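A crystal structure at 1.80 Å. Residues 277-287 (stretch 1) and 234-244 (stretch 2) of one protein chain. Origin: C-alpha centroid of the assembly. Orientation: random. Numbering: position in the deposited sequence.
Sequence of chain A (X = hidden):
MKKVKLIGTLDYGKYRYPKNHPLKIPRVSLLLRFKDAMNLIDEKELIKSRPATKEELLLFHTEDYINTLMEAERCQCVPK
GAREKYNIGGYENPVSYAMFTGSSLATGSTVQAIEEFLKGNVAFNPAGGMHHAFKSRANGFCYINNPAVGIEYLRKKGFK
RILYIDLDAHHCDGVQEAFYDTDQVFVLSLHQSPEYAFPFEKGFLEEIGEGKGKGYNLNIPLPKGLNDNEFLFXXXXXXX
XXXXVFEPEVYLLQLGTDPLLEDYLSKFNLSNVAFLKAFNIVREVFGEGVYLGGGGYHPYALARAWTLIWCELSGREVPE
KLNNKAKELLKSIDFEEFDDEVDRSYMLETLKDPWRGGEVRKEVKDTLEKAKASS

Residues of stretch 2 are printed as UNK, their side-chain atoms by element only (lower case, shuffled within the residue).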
# COMPACT_ATOMS: atom_id res chain seq x y z
N LYS A 277 13.78 7.34 1.03
CA LYS A 277 14.99 6.55 1.17
C LYS A 277 14.70 5.07 1.34
O LYS A 277 15.46 4.22 0.87
CB LYS A 277 15.84 7.01 2.36
CG LYS A 277 16.65 8.24 2.07
CD LYS A 277 17.84 8.30 3.01
CE LYS A 277 18.74 7.09 2.83
NZ LYS A 277 19.93 7.15 3.72
N ALA A 278 13.60 4.75 2.01
CA ALA A 278 13.22 3.36 2.23
C ALA A 278 13.00 2.69 0.87
O ALA A 278 13.46 1.57 0.60
CB ALA A 278 11.92 3.29 3.07
N PHE A 279 12.28 3.39 0.01
CA PHE A 279 12.00 2.92 -1.34
C PHE A 279 13.31 2.62 -2.09
O PHE A 279 13.46 1.57 -2.73
CB PHE A 279 11.21 4.00 -2.08
CG PHE A 279 11.01 3.72 -3.54
CD1 PHE A 279 10.19 2.67 -3.96
CD2 PHE A 279 11.61 4.53 -4.50
CE1 PHE A 279 9.97 2.45 -5.33
CE2 PHE A 279 11.40 4.31 -5.86
CZ PHE A 279 10.58 3.27 -6.28
N ASN A 280 14.25 3.55 -2.00
CA ASN A 280 15.53 3.37 -2.68
C ASN A 280 16.41 2.29 -2.08
O ASN A 280 17.19 1.65 -2.78
CB ASN A 280 16.27 4.71 -2.77
CG ASN A 280 15.56 5.68 -3.70
OD1 ASN A 280 15.02 5.29 -4.73
ND2 ASN A 280 15.59 6.96 -3.36
N ILE A 281 16.28 2.09 -0.77
CA ILE A 281 17.03 1.04 -0.10
C ILE A 281 16.57 -0.33 -0.62
O ILE A 281 17.37 -1.25 -0.79
CB ILE A 281 16.82 1.08 1.42
CG1 ILE A 281 17.53 2.29 2.02
CG2 ILE A 281 17.33 -0.20 2.05
CD1 ILE A 281 17.32 2.43 3.52
N VAL A 282 15.26 -0.48 -0.84
CA VAL A 282 14.74 -1.75 -1.33
C VAL A 282 15.29 -2.01 -2.73
O VAL A 282 15.74 -3.12 -3.05
CB VAL A 282 13.19 -1.76 -1.38
CG1 VAL A 282 12.71 -2.98 -2.16
CG2 VAL A 282 12.63 -1.83 0.04
N ARG A 283 15.29 -0.97 -3.56
CA ARG A 283 15.80 -1.11 -4.92
C ARG A 283 17.29 -1.43 -4.96
O ARG A 283 17.75 -2.14 -5.85
CB ARG A 283 15.51 0.17 -5.70
CG ARG A 283 14.02 0.44 -5.89
CD ARG A 283 13.78 1.83 -6.42
NE ARG A 283 14.24 2.00 -7.79
CZ ARG A 283 14.62 3.16 -8.31
NH1 ARG A 283 14.60 4.26 -7.56
NH2 ARG A 283 15.00 3.22 -9.57
N GLU A 284 18.05 -0.91 -4.00
CA GLU A 284 19.49 -1.18 -3.98
C GLU A 284 19.74 -2.63 -3.59
O GLU A 284 20.74 -3.21 -3.99
CB GLU A 284 20.21 -0.29 -2.98
CG GLU A 284 20.09 1.17 -3.26
CD GLU A 284 20.75 2.01 -2.20
OE1 GLU A 284 20.37 1.87 -1.01
OE2 GLU A 284 21.65 2.80 -2.54
N VAL A 285 18.83 -3.20 -2.81
CA VAL A 285 19.00 -4.58 -2.38
C VAL A 285 18.46 -5.56 -3.40
O VAL A 285 19.11 -6.54 -3.72
CB VAL A 285 18.29 -4.85 -1.02
CG1 VAL A 285 18.45 -6.31 -0.63
CG2 VAL A 285 18.87 -3.95 0.07
N PHE A 286 17.27 -5.29 -3.94
CA PHE A 286 16.70 -6.21 -4.90
C PHE A 286 16.53 -5.76 -6.34
O PHE A 286 15.98 -6.49 -7.16
CB PHE A 286 15.36 -6.73 -4.36
CG PHE A 286 15.48 -7.60 -3.15
CD1 PHE A 286 15.13 -7.11 -1.89
CD2 PHE A 286 15.99 -8.89 -3.25
CE1 PHE A 286 15.28 -7.91 -0.75
CE2 PHE A 286 16.14 -9.70 -2.13
CZ PHE A 286 15.79 -9.21 -0.87
N GLY A 287 17.01 -4.56 -6.65
CA GLY A 287 16.87 -4.08 -8.01
C GLY A 287 15.46 -3.59 -8.23
O GLY A 287 14.76 -3.25 -7.27
N UNK A 234 15.36 -0.86 10.81
CA UNK A 234 14.54 -2.06 10.73
C UNK A 234 14.46 -2.60 9.31
O UNK A 234 14.52 -3.80 9.07
c UNK A 234 13.11 -1.75 11.27
N UNK A 235 14.31 -1.69 8.36
CA UNK A 235 14.21 -2.06 6.95
C UNK A 235 15.49 -2.74 6.45
O UNK A 235 15.45 -3.83 5.88
c UNK A 235 13.04 -0.90 4.87
c UNK A 235 13.94 -0.81 6.11
c UNK A 235 12.95 -2.33 4.33
c UNK A 235 13.60 0.06 3.83
N UNK A 236 16.63 -2.09 6.67
CA UNK A 236 17.92 -2.63 6.22
C UNK A 236 18.21 -4.00 6.81
O UNK A 236 18.64 -4.92 6.11
c UNK A 236 18.88 -0.27 6.09
c UNK A 236 19.91 0.69 6.65
o UNK A 236 20.66 1.27 5.84
c UNK A 236 19.06 -1.68 6.60
o UNK A 236 19.96 0.87 7.90
N UNK A 237 17.97 -4.13 8.11
CA UNK A 237 18.22 -5.39 8.80
C UNK A 237 17.26 -6.50 8.35
O UNK A 237 17.67 -7.65 8.19
c UNK A 237 19.33 -5.78 12.37
c UNK A 237 18.63 -6.31 11.14
n UNK A 237 21.24 -4.36 13.14
c UNK A 237 18.13 -5.17 10.31
c UNK A 237 20.53 -4.94 11.97
N UNK A 238 15.99 -6.17 8.16
CA UNK A 238 15.06 -7.20 7.74
C UNK A 238 15.34 -7.64 6.29
O UNK A 238 15.20 -8.81 5.95
o UNK A 238 13.29 -5.63 7.11
c UNK A 238 13.60 -6.74 7.91
N UNK A 239 15.74 -6.70 5.43
CA UNK A 239 16.03 -7.07 4.05
C UNK A 239 17.20 -8.04 4.02
O UNK A 239 17.25 -8.93 3.18
c UNK A 239 15.23 -4.81 2.98
c UNK A 239 15.78 -3.64 2.17
c UNK A 239 16.34 -5.85 3.19
c UNK A 239 14.03 -5.41 2.26
N UNK A 240 18.14 -7.87 4.94
CA UNK A 240 19.31 -8.74 4.98
C UNK A 240 18.87 -10.16 5.35
O UNK A 240 19.39 -11.15 4.82
o UNK A 240 22.56 -7.77 7.90
o UNK A 240 23.84 -8.08 6.13
c UNK A 240 21.64 -8.99 6.06
c UNK A 240 22.76 -8.23 6.75
c UNK A 240 20.35 -8.19 5.96
N UNK A 241 17.91 -10.25 6.27
CA UNK A 241 17.39 -11.54 6.69
C UNK A 241 16.73 -12.24 5.51
O UNK A 241 16.93 -13.44 5.30
c UNK A 241 17.02 -10.84 9.09
c UNK A 241 16.34 -11.37 7.83
c UNK A 241 15.64 -12.72 8.11
c UNK A 241 16.07 -10.57 10.24
N UNK A 242 15.94 -11.49 4.74
CA UNK A 242 15.27 -12.07 3.60
C UNK A 242 16.29 -12.50 2.54
O UNK A 242 16.25 -13.63 2.05
c UNK A 242 13.18 -10.70 3.94
c UNK A 242 13.70 -11.67 1.68
c UNK A 242 14.30 -11.07 2.95
N UNK A 243 17.20 -11.59 2.22
CA UNK A 243 18.21 -11.86 1.21
C UNK A 243 19.02 -13.12 1.52
O UNK A 243 19.35 -13.87 0.61
c UNK A 243 20.27 -10.97 0.04
c UNK A 243 20.94 -8.57 -0.39
c UNK A 243 21.40 -9.95 0.05
n UNK A 243 22.09 -7.61 -0.37
c UNK A 243 19.17 -10.69 1.06
N UNK A 244 19.32 -13.36 2.79
CA UNK A 244 20.12 -14.55 3.11
C UNK A 244 19.36 -15.86 2.97
O UNK A 244 19.97 -16.93 2.88
o UNK A 244 22.88 -12.24 6.50
c UNK A 244 20.69 -14.46 4.52
c UNK A 244 21.55 -13.22 4.78
c UNK A 244 22.27 -13.26 6.12
o UNK A 244 22.23 -14.32 6.78

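Position 234 carries a single side-chain carbon and no other atom, and nothing of stretch 1 comes near it; this is Ala234. At 235 four carbons fork at the second. The CA-to-CB bond points toward stretch 1; one tip lies 3.7 Å from Ala278 CB, and both come within about 4.3 Å of Val282 CG2. A fork at the second carbon identifies Leu235; its CD1 lies 3.6 Å from Ala278 O and 4.1 Å from Ile281 CG2, and its CD2 is 4.3 Å from Val282 CG2.

Position 236 has three carbons, the third bearing two oxygens, and its second carbon meets Ile281. This is Glu236. Its CG lies 4.0 Å from Ile281 CD1, so the aliphatic part of the side chain packs against the end of Ile281. At 237 four carbons in a row end in nitrogen, out of reach of stretch 1: Lys237. Position 238 shows one carbon and one oxygen, buried yet distant from stretch 1, and is therefore Ser238; its OG lies 3.0 Å from Ala234 O and 3.1 Å from Leu235 O, within the same helix.

Position 239 again has four carbons forked at the second, now surrounded by Ile281, Val282, Val285 and Phe286. This is Leu239, with chi1 m and chi2 t. Its CD1 reaches Val285 CG2 at 3.7 Å and Ile281 CG2 at 3.8 Å, while its CD2 meets the edge of the Phe286 ring, 4.1 Å from CE1.

At 240 three carbons end in two oxygens, and the CA-to-CB bond points away from stretch 1: Glu240. At 241 four carbons fork at the first, one arm two carbons long, also without contact: Ile241. Position 242 has three carbons, one carrying the other two, and approaches the Phe286 ring: Val242, whose CG1 is 4.1 Å from Phe286 CZ. Position 243 has four carbons in a row and a terminal nitrogen; its last carbon comes close to Val285. This is Lys243, with CE 3.4 Å from Val285 CG1; the backbone N of Lys243 lies 4.1 Å from Phe286 CZ, at the ring edge. Position 244, three carbons and two terminal oxygens out of reach, is Glu244.

The two helices run nearly parallel, 22° apart with axes 10.4 Å at closest approach, and bury 459 Å² in total. No hydrogen bond joins them, so the contact rests on apolar packing. Leu239 is the knob, seated in a hole formed by Ile281, Val282, Val285 and Phe286. One turn earlier Leu235 fills the space beside Ala278; one turn later Lys243 extends the packing, its CE against Val285 and its CB beside Phe286.

Stretch 2 (234-244) ALEKSLEIVKE
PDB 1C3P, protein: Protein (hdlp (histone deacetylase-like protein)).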